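Local structure of replicative DNA helicase (Nostoc punctiforme, 4O1R) at residues A[33-38]-A[128-133]; A[60-65]-A[112-117]. The protein is the intein of a replicative DNA helicase, which probably excises itself by protein splicing and joins the flanking polypeptides. All coordinates share one frame; numbering follows the deposited sequence.

Contact 1 of 2, residues A[33-38]-A[128-133]; sequences VWALNE and PGLHNF
N132 turns its carboxamide to the backbone of L36 and pairs with it at both ends. N132 OD1 accepts the L36 N-H at 2.8 Å, nearly straight at 172° and on a lone pair of the side-chain carbonyl. N132 ND2 donates in return to L36 O at 2.9 Å, again on a lone pair and within the amide's own plane. These two bonds fix the rotation of the flat group, and a weak third, ND2 to L130 O, ties it to its own turn. Chi1 of 78° puts CG between the backbone N and carbonyl carbon; the amide beyond it takes a backbone partner's place where strand 132-135 of the Hint (intein) fold begins beside strand 31-37. Farther along, W34 bonds through its backbone to V134, while V33 and A35 pair with strand 42-55. N132 O fares differently: the contact buries it, A35 CB lies 3.2 Å from it, and it has no polar partner in the model. L130 lays CD1 against A35 CB at 3.9 Å, and its CD2 reaches N37 CA. At the other end V33 CG2 meets F133 CB, and F133 CA makes a CA-H...O contact of 3.4 Å with W34 O.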
loop_
_atom_site.group_PDB
_atom_site.type_symbol
_atom_site.label_atom_id
_atom_site.label_comp_id
_atom_site.label_asym_id
_atom_site.label_seq_id
_atom_site.Cartn_x
_atom_site.Cartn_y
_atom_site.Cartn_z
ATOM N N VAL A 33 -5.485 -10.902 1.378
ATOM C CA VAL A 33 -4.770 -10.089 0.398
ATOM C C VAL A 33 -3.287 -10.474 0.465
ATOM O O VAL A 33 -2.904 -11.335 1.261
ATOM C CB VAL A 33 -4.993 -8.570 0.637
ATOM C CG1 VAL A 33 -6.489 -8.250 0.607
ATOM C CG2 VAL A 33 -4.385 -8.120 1.964
ATOM N N TRP A 34 -2.455 -9.854 -0.368
ATOM C CA TRP A 34 -1.012 -10.080 -0.282
ATOM C C TRP A 34 -0.353 -9.084 0.658
ATOM O O TRP A 34 -0.739 -7.918 0.705
ATOM C CB TRP A 34 -0.351 -10.015 -1.660
ATOM C CG TRP A 34 -0.744 -11.164 -2.505
ATOM C CD1 TRP A 34 -1.637 -11.154 -3.538
ATOM C CD2 TRP A 34 -0.302 -12.517 -2.362
ATOM N NE1 TRP A 34 -1.758 -12.418 -4.066
ATOM C CE2 TRP A 34 -0.957 -13.276 -3.359
ATOM C CE3 TRP A 34 0.591 -13.164 -1.495
ATOM C CZ2 TRP A 34 -0.748 -14.647 -3.510
ATOM C CZ3 TRP A 34 0.795 -14.535 -1.648
ATOM C CH2 TRP A 34 0.131 -15.255 -2.651
ATOM N N ALA A 35 0.637 -9.564 1.399
ATOM C CA ALA A 35 1.402 -8.731 2.329
ATOM C C ALA A 35 2.833 -9.216 2.402
ATOM O O ALA A 35 3.147 -10.350 2.045
ATOM C CB ALA A 35 0.774 -8.761 3.716
ATOM N N LEU A 36 3.703 -8.354 2.894
ATOM C CA LEU A 36 5.098 -8.711 3.033
ATOM C C LEU A 36 5.385 -9.310 4.405
ATOM O O LEU A 36 5.036 -8.725 5.430
ATOM C CB LEU A 36 5.955 -7.459 2.829
ATOM C CG LEU A 36 7.467 -7.645 3.006
ATOM C CD1 LEU A 36 8.073 -8.470 1.888
ATOM C CD2 LEU A 36 8.124 -6.280 3.086
ATOM N N ASN A 37 6.008 -10.482 4.414
ATOM C CA ASN A 37 6.637 -10.985 5.631
ATOM C C ASN A 37 8.053 -10.408 5.683
ATOM O O ASN A 37 8.902 -10.784 4.893
ATOM C CB ASN A 37 6.653 -12.519 5.644
ATOM C CG ASN A 37 7.296 -13.087 6.888
ATOM O OD1 ASN A 37 8.104 -12.426 7.541
ATOM N ND2 ASN A 37 6.938 -14.322 7.224
ATOM N N GLU A 38 8.289 -9.473 6.600
ATOM C CA GLU A 38 9.565 -8.760 6.657
ATOM C C GLU A 38 10.752 -9.612 7.098
ATOM O O GLU A 38 11.904 -9.265 6.830
ATOM C CB GLU A 38 9.447 -7.546 7.566
ATOM C CG GLU A 38 9.178 -6.261 6.842
ATOM C CD GLU A 38 9.567 -5.076 7.690
ATOM O OE1 GLU A 38 10.724 -4.598 7.570
ATOM O OE2 GLU A 38 8.724 -4.655 8.505
ATOM N N PRO A 128 -4.098 -7.736 10.899
ATOM C CA PRO A 128 -3.558 -7.918 12.256
ATOM C C PRO A 128 -2.296 -8.758 12.355
ATOM O O PRO A 128 -1.585 -8.654 13.354
ATOM C CB PRO A 128 -4.709 -8.576 13.018
ATOM C CG PRO A 128 -5.616 -9.117 11.998
ATOM C CD PRO A 128 -5.471 -8.255 10.779
ATOM N N GLY A 129 -1.992 -9.570 11.349
ATOM C CA GLY A 129 -0.769 -10.375 11.427
ATOM C C GLY A 129 0.470 -9.563 11.088
ATOM O O GLY A 129 1.280 -9.219 11.954
ATOM N N LEU A 130 0.588 -9.242 9.808
ATOM C CA LEU A 130 1.780 -8.626 9.242
ATOM C C LEU A 130 1.762 -7.091 9.213
ATOM O O LEU A 130 2.796 -6.464 8.974
ATOM C CB LEU A 130 2.020 -9.204 7.837
ATOM C CG LEU A 130 2.348 -10.704 7.792
ATOM C CD1 LEU A 130 2.309 -11.232 6.376
ATOM C CD2 LEU A 130 3.718 -10.967 8.411
ATOM N N HIS A 131 0.590 -6.497 9.452
ATOM C CA HIS A 131 0.410 -5.035 9.557
ATOM C C HIS A 131 0.789 -4.254 8.292
ATOM O O HIS A 131 1.131 -3.076 8.359
ATOM C CB HIS A 131 1.147 -4.467 10.781
ATOM C CG HIS A 131 0.829 -5.178 12.061
ATOM N ND1 HIS A 131 -0.396 -5.077 12.684
ATOM C CD2 HIS A 131 1.579 -6.000 12.833
ATOM C CE1 HIS A 131 -0.385 -5.803 13.788
ATOM N NE2 HIS A 131 0.798 -6.380 13.897
ATOM N N ASN A 132 0.691 -4.907 7.140
ATOM C CA ASN A 132 0.965 -4.260 5.859
ATOM C C ASN A 132 0.207 -4.989 4.777
ATOM O O ASN A 132 -0.322 -6.078 5.000
ATOM C CB ASN A 132 2.480 -4.187 5.556
ATOM C CG ASN A 132 3.068 -5.515 5.071
ATOM O OD1 ASN A 132 2.950 -5.878 3.898
ATOM N ND2 ASN A 132 3.737 -6.221 5.972
ATOM N N PHE A 133 0.116 -4.378 3.612
ATOM C CA PHE A 133 -0.498 -5.055 2.488
ATOM C C PHE A 133 -0.027 -4.423 1.201
ATOM O O PHE A 133 0.579 -3.338 1.215
ATOM C CB PHE A 133 -2.041 -5.067 2.582
ATOM C CG PHE A 133 -2.678 -3.698 2.621
ATOM C CD1 PHE A 133 -2.808 -3.014 3.834
ATOM C CD2 PHE A 133 -3.190 -3.103 1.464
ATOM C CE1 PHE A 133 -3.416 -1.743 3.885
ATOM C CE2 PHE A 133 -3.799 -1.842 1.507
ATOM C CZ PHE A 133 -3.906 -1.161 2.716
#

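Contact 2 of 2, residues A[60-65]-A[112-117]; sequences FTLTTR and VSITYS. Unlike the reference sequence in segment 112-117: T115 (reference Glu).
F60 and Y116 meet at one end of an antiparallel strand pair in the Hint (intein) fold, which carries a classic beta bulge toward its other end, where V112 and S113 both face T63. The backbone bonds centre on T61 and T63. T61 and T115 form a hydrogen-bonded pair, T61 N to T115 O at 2.8 Å, and T63 N reaches S113 O. At the bulge T63 O takes the V112 N-H at 2.9 Å and a weak second one from S113 N. Aromatic and apolar contacts lie on the face of F60, L62, I114 and Y116. The Y116 edge points at the F60 face, centroids 5.6 Å apart and planes at 62°, with CD1 above the rim of the ring. F60 CE2 also rests on Y116 CB at 3.8 Å, while F60 CB meets I114 CG2. An alanine at F60 would probably leave the Y116 ring edge without the face it packs on and open a gap beside Y116 CB. Hydroxyls gather on the other face. Chi1 of -55° sets T61 OG1 anti to the carbonyl carbon, where it shares a hydrogen bond of 2.9 Å with S117 OG. A water donates to T61 O and bonds T63 OG1 at 2.8 Å.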
loop_
_atom_site.group_PDB
_atom_site.type_symbol
_atom_site.label_atom_id
_atom_site.label_comp_id
_atom_site.label_asym_id
_atom_site.label_seq_id
_atom_site.Cartn_x
_atom_site.Cartn_y
_atom_site.Cartn_z
ATOM N N PHE A 60 -1.228 12.495 -1.713
ATOM C CA PHE A 60 -0.048 12.696 -2.557
ATOM C C PHE A 60 0.059 11.529 -3.516
ATOM O O PHE A 60 -0.124 10.384 -3.111
ATOM C CB PHE A 60 1.215 12.763 -1.693
ATOM C CG PHE A 60 1.258 13.964 -0.793
ATOM C CD1 PHE A 60 0.542 13.970 0.409
ATOM C CD2 PHE A 60 1.974 15.098 -1.156
ATOM C CE1 PHE A 60 0.538 15.092 1.241
ATOM C CE2 PHE A 60 1.976 16.228 -0.328
ATOM C CZ PHE A 60 1.263 16.213 0.863
ATOM N N THR A 61 0.358 11.827 -4.779
ATOM C CA THR A 61 0.612 10.794 -5.787
ATOM C C THR A 61 2.098 10.498 -5.824
ATOM O O THR A 61 2.920 11.400 -6.058
ATOM C CB THR A 61 0.145 11.252 -7.160
ATOM O OG1 THR A 61 -1.233 11.618 -7.065
ATOM C CG2 THR A 61 0.279 10.136 -8.189
ATOM N N LEU A 62 2.435 9.242 -5.572
ATOM C CA LEU A 62 3.812 8.779 -5.619
ATOM C C LEU A 62 3.963 7.874 -6.830
ATOM O O LEU A 62 3.142 6.982 -7.026
ATOM C CB LEU A 62 4.132 8.041 -4.323
ATOM C CG LEU A 62 5.545 7.470 -4.171
ATOM C CD1 LEU A 62 5.925 7.441 -2.704
ATOM C CD2 LEU A 62 5.634 6.078 -4.787
ATOM N N THR A 63 4.993 8.123 -7.641
ATOM C CA THR A 63 5.245 7.327 -8.845
ATOM C C THR A 63 6.652 6.765 -8.800
ATOM O O THR A 63 7.587 7.466 -8.396
ATOM C CB THR A 63 5.064 8.191 -10.113
ATOM O OG1 THR A 63 3.777 8.816 -10.072
ATOM C CG2 THR A 63 5.160 7.359 -11.391
ATOM N N THR A 64 6.806 5.510 -9.217
ATOM C CA THR A 64 8.119 4.873 -9.242
ATOM C C THR A 64 8.657 4.786 -10.672
ATOM O O THR A 64 7.920 4.972 -11.648
ATOM C CB THR A 64 8.095 3.459 -8.606
ATOM O OG1 THR A 64 7.442 2.544 -9.503
ATOM C CG2 THR A 64 7.386 3.462 -7.243
ATOM N N ARG A 65 9.940 4.446 -10.784
ATOM C CA ARG A 65 10.634 4.357 -12.071
ATOM C C ARG A 65 10.018 3.315 -13.011
ATOM O O ARG A 65 9.976 3.538 -14.223
ATOM C CB ARG A 65 12.125 4.099 -11.834
ATOM C CG ARG A 65 13.008 4.061 -13.085
ATOM C CD ARG A 65 14.508 3.987 -12.710
ATOM N NE ARG A 65 14.813 2.849 -11.826
ATOM C CZ ARG A 65 15.889 2.752 -11.036
ATOM N NH1 ARG A 65 16.806 3.713 -10.997
ATOM N NH2 ARG A 65 16.043 1.681 -10.266
ATOM N N VAL A 112 10.319 8.399 -8.565
ATOM C CA VAL A 112 10.595 9.465 -9.550
ATOM C C VAL A 112 9.791 10.742 -9.323
ATOM O O VAL A 112 10.188 11.811 -9.787
ATOM C CB VAL A 112 10.466 8.985 -11.028
ATOM C CG1 VAL A 112 11.470 7.872 -11.326
ATOM C CG2 VAL A 112 9.061 8.529 -11.338
ATOM N N SER A 113 8.681 10.643 -8.595
ATOM C CA SER A 113 7.889 11.830 -8.303
ATOM C C SER A 113 6.986 11.640 -7.112
ATOM O O SER A 113 6.471 10.543 -6.876
ATOM C CB SER A 113 7.085 12.272 -9.533
ATOM O OG SER A 113 6.173 11.289 -9.908
ATOM N N ILE A 114 6.823 12.721 -6.357
ATOM C CA ILE A 114 5.786 12.815 -5.325
ATOM C C ILE A 114 5.110 14.161 -5.518
ATOM O O ILE A 114 5.790 15.196 -5.561
ATOM C CB ILE A 114 6.335 12.688 -3.884
ATOM C CG1 ILE A 114 7.092 11.366 -3.704
ATOM C CG2 ILE A 114 5.187 12.767 -2.888
ATOM C CD1 ILE A 114 7.792 11.260 -2.358
ATOM N N THR A 115 3.779 14.155 -5.627
ATOM C CA THR A 115 3.035 15.354 -5.998
ATOM C C THR A 115 1.758 15.439 -5.189
ATOM O O THR A 115 0.965 14.499 -5.191
ATOM C CB THR A 115 2.641 15.288 -7.508
ATOM O OG1 THR A 115 3.806 15.109 -8.331
ATOM C CG2 THR A 115 1.875 16.538 -7.941
ATOM N N TYR A 116 1.529 16.561 -4.515
ATOM C CA TYR A 116 0.239 16.780 -3.878
ATOM C C TYR A 116 -0.865 16.693 -4.929
ATOM O O TYR A 116 -0.769 17.314 -5.989
ATOM C CB TYR A 116 0.225 18.134 -3.163
ATOM C CG TYR A 116 -1.125 18.450 -2.589
ATOM C CD1 TYR A 116 -1.685 17.651 -1.591
ATOM C CD2 TYR A 116 -1.854 19.532 -3.047
ATOM C CE1 TYR A 116 -2.944 17.937 -1.060
ATOM C CE2 TYR A 116 -3.108 19.823 -2.525
ATOM C CZ TYR A 116 -3.645 19.022 -1.535
ATOM O OH TYR A 116 -4.898 19.311 -1.013
ATOM N N SER A 117 -1.921 15.933 -4.639
ATOM C CA SER A 117 -2.989 15.758 -5.634
ATOM C C SER A 117 -4.404 15.940 -5.077
ATOM O O SER A 117 -5.361 15.348 -5.576
ATOM C CB SER A 117 -2.835 14.418 -6.358
ATOM O OG SER A 117 -2.856 13.358 -5.441
HETATM O O HOH W 1 3.728 11.264 -8.702
#

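In the fold
Contacts 1 and 2 lie on opposite sides of the chain's centre, their own centres 23 Å apart and their nearest atoms about 12 Å apart. Along the chain contact 2 is nested inside contact 1: the order is 33-38, 60-65, 112-117, 128-133. One large antiparallel sheet links them, since strand 106-126 pairs with strand 57-64 in contact 2 and also with strand 42-55, whose other neighbour is strand 31-37 of contact 1. Contact 1 is buried and brings that sheet against strand 132-135, in the sheet that also holds the C-terminal strand 138-141; contact 2 lies at the surface. Contact 1 thus joins two sheets of this all-beta Hint fold, while contact 2 pairs neighbouring strands within one.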